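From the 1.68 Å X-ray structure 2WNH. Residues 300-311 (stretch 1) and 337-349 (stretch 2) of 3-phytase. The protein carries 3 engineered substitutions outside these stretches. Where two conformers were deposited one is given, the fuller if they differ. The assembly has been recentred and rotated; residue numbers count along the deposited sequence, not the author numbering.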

# COMPACT_ATOMS: atom_id res chain seq x y z
N LEU B 300 -0.43 -18.90 -40.20
CA LEU B 300 -1.80 -18.96 -40.73
C LEU B 300 -2.41 -17.57 -40.87
O LEU B 300 -3.16 -17.28 -41.81
CB LEU B 300 -2.68 -19.89 -39.88
CG LEU B 300 -2.28 -21.37 -39.86
CD1 LEU B 300 -3.21 -22.10 -38.94
CD2 LEU B 300 -2.32 -21.95 -41.26
N MET B 301 -2.06 -16.67 -39.94
CA MET B 301 -2.47 -15.25 -40.01
C MET B 301 -1.78 -14.48 -41.12
O MET B 301 -2.21 -13.37 -41.44
CB MET B 301 -2.22 -14.54 -38.67
CG MET B 301 -3.04 -15.07 -37.50
SD MET B 301 -2.38 -14.45 -35.93
CE MET B 301 -3.35 -12.98 -35.71
N ASN B 302 -0.70 -15.05 -41.67
CA ASN B 302 0.18 -14.32 -42.60
C ASN B 302 0.74 -13.03 -41.96
O ASN B 302 0.81 -11.97 -42.59
CB ASN B 302 -0.54 -14.03 -43.93
CG ASN B 302 0.40 -13.99 -45.13
OD1 ASN B 302 -0.01 -13.58 -46.21
ND2 ASN B 302 1.64 -14.42 -44.96
N PHE B 303 1.11 -13.14 -40.69
CA PHE B 303 1.54 -11.99 -39.90
C PHE B 303 3.01 -12.19 -39.56
O PHE B 303 3.38 -13.16 -38.89
CB PHE B 303 0.65 -11.86 -38.63
CG PHE B 303 1.05 -10.75 -37.65
CD1 PHE B 303 1.71 -9.58 -38.06
CD2 PHE B 303 0.69 -10.88 -36.30
CE1 PHE B 303 2.06 -8.59 -37.10
CE2 PHE B 303 1.01 -9.90 -35.36
CZ PHE B 303 1.69 -8.75 -35.76
N SER B 304 3.82 -11.26 -40.04
CA SER B 304 5.26 -11.29 -39.82
C SER B 304 5.70 -10.06 -39.04
O SER B 304 5.16 -8.97 -39.24
CB SER B 304 5.99 -11.36 -41.16
OG SER B 304 7.40 -11.44 -40.98
N TRP B 305 6.68 -10.23 -38.16
CA TRP B 305 7.20 -9.12 -37.37
C TRP B 305 8.71 -9.15 -37.26
O TRP B 305 9.34 -10.18 -37.46
CB TRP B 305 6.58 -9.11 -35.96
CG TRP B 305 6.80 -10.37 -35.17
CD1 TRP B 305 7.95 -10.76 -34.54
CD2 TRP B 305 5.83 -11.40 -34.91
NE1 TRP B 305 7.77 -11.98 -33.92
CE2 TRP B 305 6.48 -12.39 -34.12
CE3 TRP B 305 4.48 -11.58 -35.25
CZ2 TRP B 305 5.81 -13.53 -33.67
CZ3 TRP B 305 3.83 -12.70 -34.80
CH2 TRP B 305 4.49 -13.67 -34.01
N GLN B 306 9.29 -7.99 -36.95
CA GLN B 306 10.69 -7.94 -36.54
C GLN B 306 10.85 -6.84 -35.51
O GLN B 306 10.68 -5.68 -35.84
CB GLN B 306 11.64 -7.71 -37.72
CG GLN B 306 13.08 -7.83 -37.28
CD GLN B 306 14.05 -7.98 -38.42
OE1 GLN B 306 13.67 -8.38 -39.54
NE2 GLN B 306 15.31 -7.67 -38.16
N LEU B 307 11.18 -7.21 -34.27
CA LEU B 307 11.27 -6.27 -33.15
C LEU B 307 12.74 -5.90 -32.91
O LEU B 307 13.62 -6.72 -33.16
CB LEU B 307 10.71 -6.91 -31.87
CG LEU B 307 9.24 -7.35 -31.93
CD1 LEU B 307 8.75 -7.91 -30.59
CD2 LEU B 307 8.35 -6.23 -32.39
N PRO B 308 13.00 -4.69 -32.38
CA PRO B 308 14.39 -4.26 -32.07
C PRO B 308 15.18 -5.30 -31.30
O PRO B 308 14.72 -5.82 -30.27
CB PRO B 308 14.17 -3.01 -31.21
CG PRO B 308 12.87 -2.47 -31.67
CD PRO B 308 12.02 -3.65 -32.02
N GLY B 309 16.36 -5.64 -31.82
CA GLY B 309 17.26 -6.59 -31.18
C GLY B 309 16.98 -8.06 -31.46
O GLY B 309 17.68 -8.93 -30.96
N TYR B 310 15.93 -8.32 -32.25
CA TYR B 310 15.54 -9.68 -32.60
C TYR B 310 15.53 -9.85 -34.12
O TYR B 310 15.35 -8.88 -34.85
CB TYR B 310 14.14 -9.99 -32.04
CG TYR B 310 14.10 -10.08 -30.53
CD1 TYR B 310 14.76 -11.11 -29.85
CD2 TYR B 310 13.41 -9.12 -29.77
CE1 TYR B 310 14.71 -11.22 -28.47
CE2 TYR B 310 13.34 -9.22 -28.38
CZ TYR B 310 14.01 -10.26 -27.74
OH TYR B 310 13.97 -10.38 -26.37
N SER B 311 15.72 -11.07 -34.58
CA SER B 311 15.55 -11.35 -36.00
C SER B 311 14.06 -11.55 -36.34
O SER B 311 13.20 -11.62 -35.44
CB SER B 311 16.40 -12.54 -36.43
OG SER B 311 16.01 -13.68 -35.70
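Stretch 2 337-349: RVYFQAQGLDDLR

The centre of the contact is an offset stack between Phe340 and the indole of Trp305. The Phe340 ring and the six-membered ring of Trp305 are nearly parallel, with planes at 8° and centroids 3.8 Å apart, and Phe340 CD2 comes within 3.3 Å of Trp305 CE2. Phe340 CB also lies over the indole face, 3.8 Å from the centroid of the same six-membered ring, so that both the ring and the methylene of Phe340 (chi1 t) pack on Trp305 (chi1 p).

Around this stack, stretch 2 runs in the same direction as stretch 1. Its first half, 337-342, is an extended strand whose alternate residues Val338, Phe340 and Ala342 point toward stretch 1, whereas Tyr339 and Gln341 point away. Stretch 1 leaves a helix through a Schellman motif at Asn302 and continues as an extended loop in which Phe303, Trp305 and Leu307 match this alternation. Leu307 CD1 bridges two strand residues, lying 3.9 Å from Phe340 CD2 and 4.0 Å from Ala342 CB. On the other side of Trp305 in sequence, the edge of the Phe303 ring meets the strand backbone, with CE2 4.0 Å from Phe340 N, and Met301 CE packs 3.4 Å from Val338 CG1.

Beyond Ala342 the strand gives way to a helix with Gly344 at its N-cap, while stretch 1 forms a type II turn from Leu307 to Tyr310, closed by a 3.0 Å hydrogen bond from Tyr310 N to Leu307 O. The backbones draw closer here, with Gly309 CA 6.7 Å from Gly344 CA. Tyr310 CE1 packs 3.9 Å from Leu345 CG, and its hydroxyl OH donates a 2.7 Å hydrogen bond to Gln343 O, the one direct hydrogen bond between the stretches. A water completes the polar edge, accepting from Leu345 N (2.9 Å from the water O) and donating to Pro308 O (3.2 Å).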

# COMPACT_ATOMS: atom_id res chain seq x y z
N ARG B 337 -7.95 -5.32 -33.13
CA ARG B 337 -6.53 -4.98 -33.06
C ARG B 337 -5.75 -6.27 -32.86
O ARG B 337 -6.16 -7.13 -32.06
CB ARG B 337 -6.29 -4.01 -31.89
CG ARG B 337 -4.85 -3.64 -31.70
CD ARG B 337 -4.72 -2.56 -30.66
NE ARG B 337 -3.33 -2.20 -30.48
CZ ARG B 337 -2.73 -2.13 -29.30
NH1 ARG B 337 -3.40 -2.42 -28.18
NH2 ARG B 337 -1.45 -1.78 -29.25
N VAL B 338 -4.64 -6.42 -33.58
CA VAL B 338 -3.88 -7.67 -33.56
C VAL B 338 -2.42 -7.28 -33.42
O VAL B 338 -1.91 -6.47 -34.19
CB VAL B 338 -4.08 -8.45 -34.90
CG1 VAL B 338 -3.25 -9.72 -34.88
CG2 VAL B 338 -5.54 -8.76 -35.10
N TYR B 339 -1.73 -7.83 -32.42
CA TYR B 339 -0.32 -7.46 -32.26
C TYR B 339 0.50 -8.54 -31.59
O TYR B 339 -0.04 -9.47 -30.99
CB TYR B 339 -0.16 -6.12 -31.52
CG TYR B 339 -0.76 -6.06 -30.14
CD1 TYR B 339 -2.09 -5.70 -29.97
CD2 TYR B 339 0.02 -6.33 -29.01
CE1 TYR B 339 -2.64 -5.62 -28.70
CE2 TYR B 339 -0.53 -6.24 -27.72
CZ TYR B 339 -1.86 -5.90 -27.59
OH TYR B 339 -2.47 -5.77 -26.35
N PHE B 340 1.82 -8.42 -31.73
CA PHE B 340 2.75 -9.29 -31.06
C PHE B 340 3.60 -8.41 -30.15
O PHE B 340 4.00 -7.31 -30.54
CB PHE B 340 3.65 -10.02 -32.05
CG PHE B 340 4.64 -10.94 -31.38
CD1 PHE B 340 4.22 -12.11 -30.74
CD2 PHE B 340 6.00 -10.62 -31.36
CE1 PHE B 340 5.12 -12.95 -30.08
CE2 PHE B 340 6.91 -11.48 -30.70
CZ PHE B 340 6.47 -12.63 -30.07
N GLN B 341 3.83 -8.88 -28.93
CA GLN B 341 4.60 -8.11 -27.96
C GLN B 341 5.64 -8.97 -27.25
O GLN B 341 5.38 -10.16 -26.99
CB GLN B 341 3.66 -7.44 -26.93
CG GLN B 341 2.99 -8.43 -25.98
CD GLN B 341 1.98 -7.76 -25.07
OE1 GLN B 341 2.20 -6.64 -24.61
NE2 GLN B 341 0.87 -8.43 -24.81
N ALA B 342 6.77 -8.35 -26.90
CA ALA B 342 7.87 -8.98 -26.14
C ALA B 342 8.70 -7.95 -25.40
O ALA B 342 8.65 -6.77 -25.70
CB ALA B 342 8.79 -9.76 -27.09
N GLN B 343 9.52 -8.42 -24.47
CA GLN B 343 10.56 -7.56 -23.93
C GLN B 343 11.86 -7.80 -24.67
O GLN B 343 12.12 -8.92 -25.12
CB GLN B 343 10.78 -7.84 -22.45
CG GLN B 343 9.63 -7.34 -21.58
CD GLN B 343 10.07 -7.18 -20.13
OE1 GLN B 343 10.41 -6.06 -19.67
NE2 GLN B 343 10.08 -8.27 -19.41
N GLY B 344 12.68 -6.77 -24.74
CA GLY B 344 14.05 -6.87 -25.30
C GLY B 344 15.00 -7.73 -24.46
O GLY B 344 14.72 -8.05 -23.30
N LEU B 345 16.13 -8.12 -25.06
CA LEU B 345 17.08 -9.02 -24.42
C LEU B 345 17.63 -8.48 -23.10
O LEU B 345 17.71 -9.21 -22.11
CB LEU B 345 18.25 -9.31 -25.38
CG LEU B 345 17.91 -10.25 -26.53
CD1 LEU B 345 18.93 -10.04 -27.64
CD2 LEU B 345 17.88 -11.69 -26.07
N ASP B 346 18.04 -7.22 -23.10
CA ASP B 346 18.61 -6.67 -21.86
C ASP B 346 17.53 -6.43 -20.80
O ASP B 346 17.80 -6.60 -19.61
CB ASP B 346 19.49 -5.43 -22.11
CG ASP B 346 20.90 -5.80 -22.58
OD1 ASP B 346 21.36 -6.95 -22.30
OD2 ASP B 346 21.52 -4.95 -23.23
N ASP B 347 16.33 -6.06 -21.22
CA ASP B 347 15.20 -5.86 -20.29
C ASP B 347 14.86 -7.17 -19.56
O ASP B 347 14.58 -7.15 -18.34
CB ASP B 347 13.99 -5.26 -21.01
CG ASP B 347 14.11 -3.72 -21.18
OD1 ASP B 347 15.10 -3.11 -20.70
OD2 ASP B 347 13.22 -3.13 -21.79
N LEU B 348 14.90 -8.29 -20.28
CA LEU B 348 14.67 -9.61 -19.66
C LEU B 348 15.80 -9.93 -18.70
O LEU B 348 15.55 -10.32 -17.57
CB LEU B 348 14.57 -10.70 -20.73
CG LEU B 348 13.27 -10.64 -21.53
CD1 LEU B 348 13.40 -11.54 -22.77
CD2 LEU B 348 12.04 -11.06 -20.70
N ARG B 349 17.05 -9.74 -19.15
CA ARG B 349 18.21 -10.03 -18.32
C ARG B 349 18.17 -9.22 -17.02
O ARG B 349 18.51 -9.74 -15.95
CB ARG B 349 19.50 -9.74 -19.09
CG ARG B 349 20.76 -10.19 -18.34
CD ARG B 349 21.99 -10.13 -19.23
NE ARG B 349 23.21 -10.50 -18.50
CZ ARG B 349 23.67 -11.74 -18.34
NH1 ARG B 349 23.02 -12.79 -18.85
NH2 ARG B 349 24.81 -11.94 -17.66
O HOH W 1 16.21 -7.34 -27.88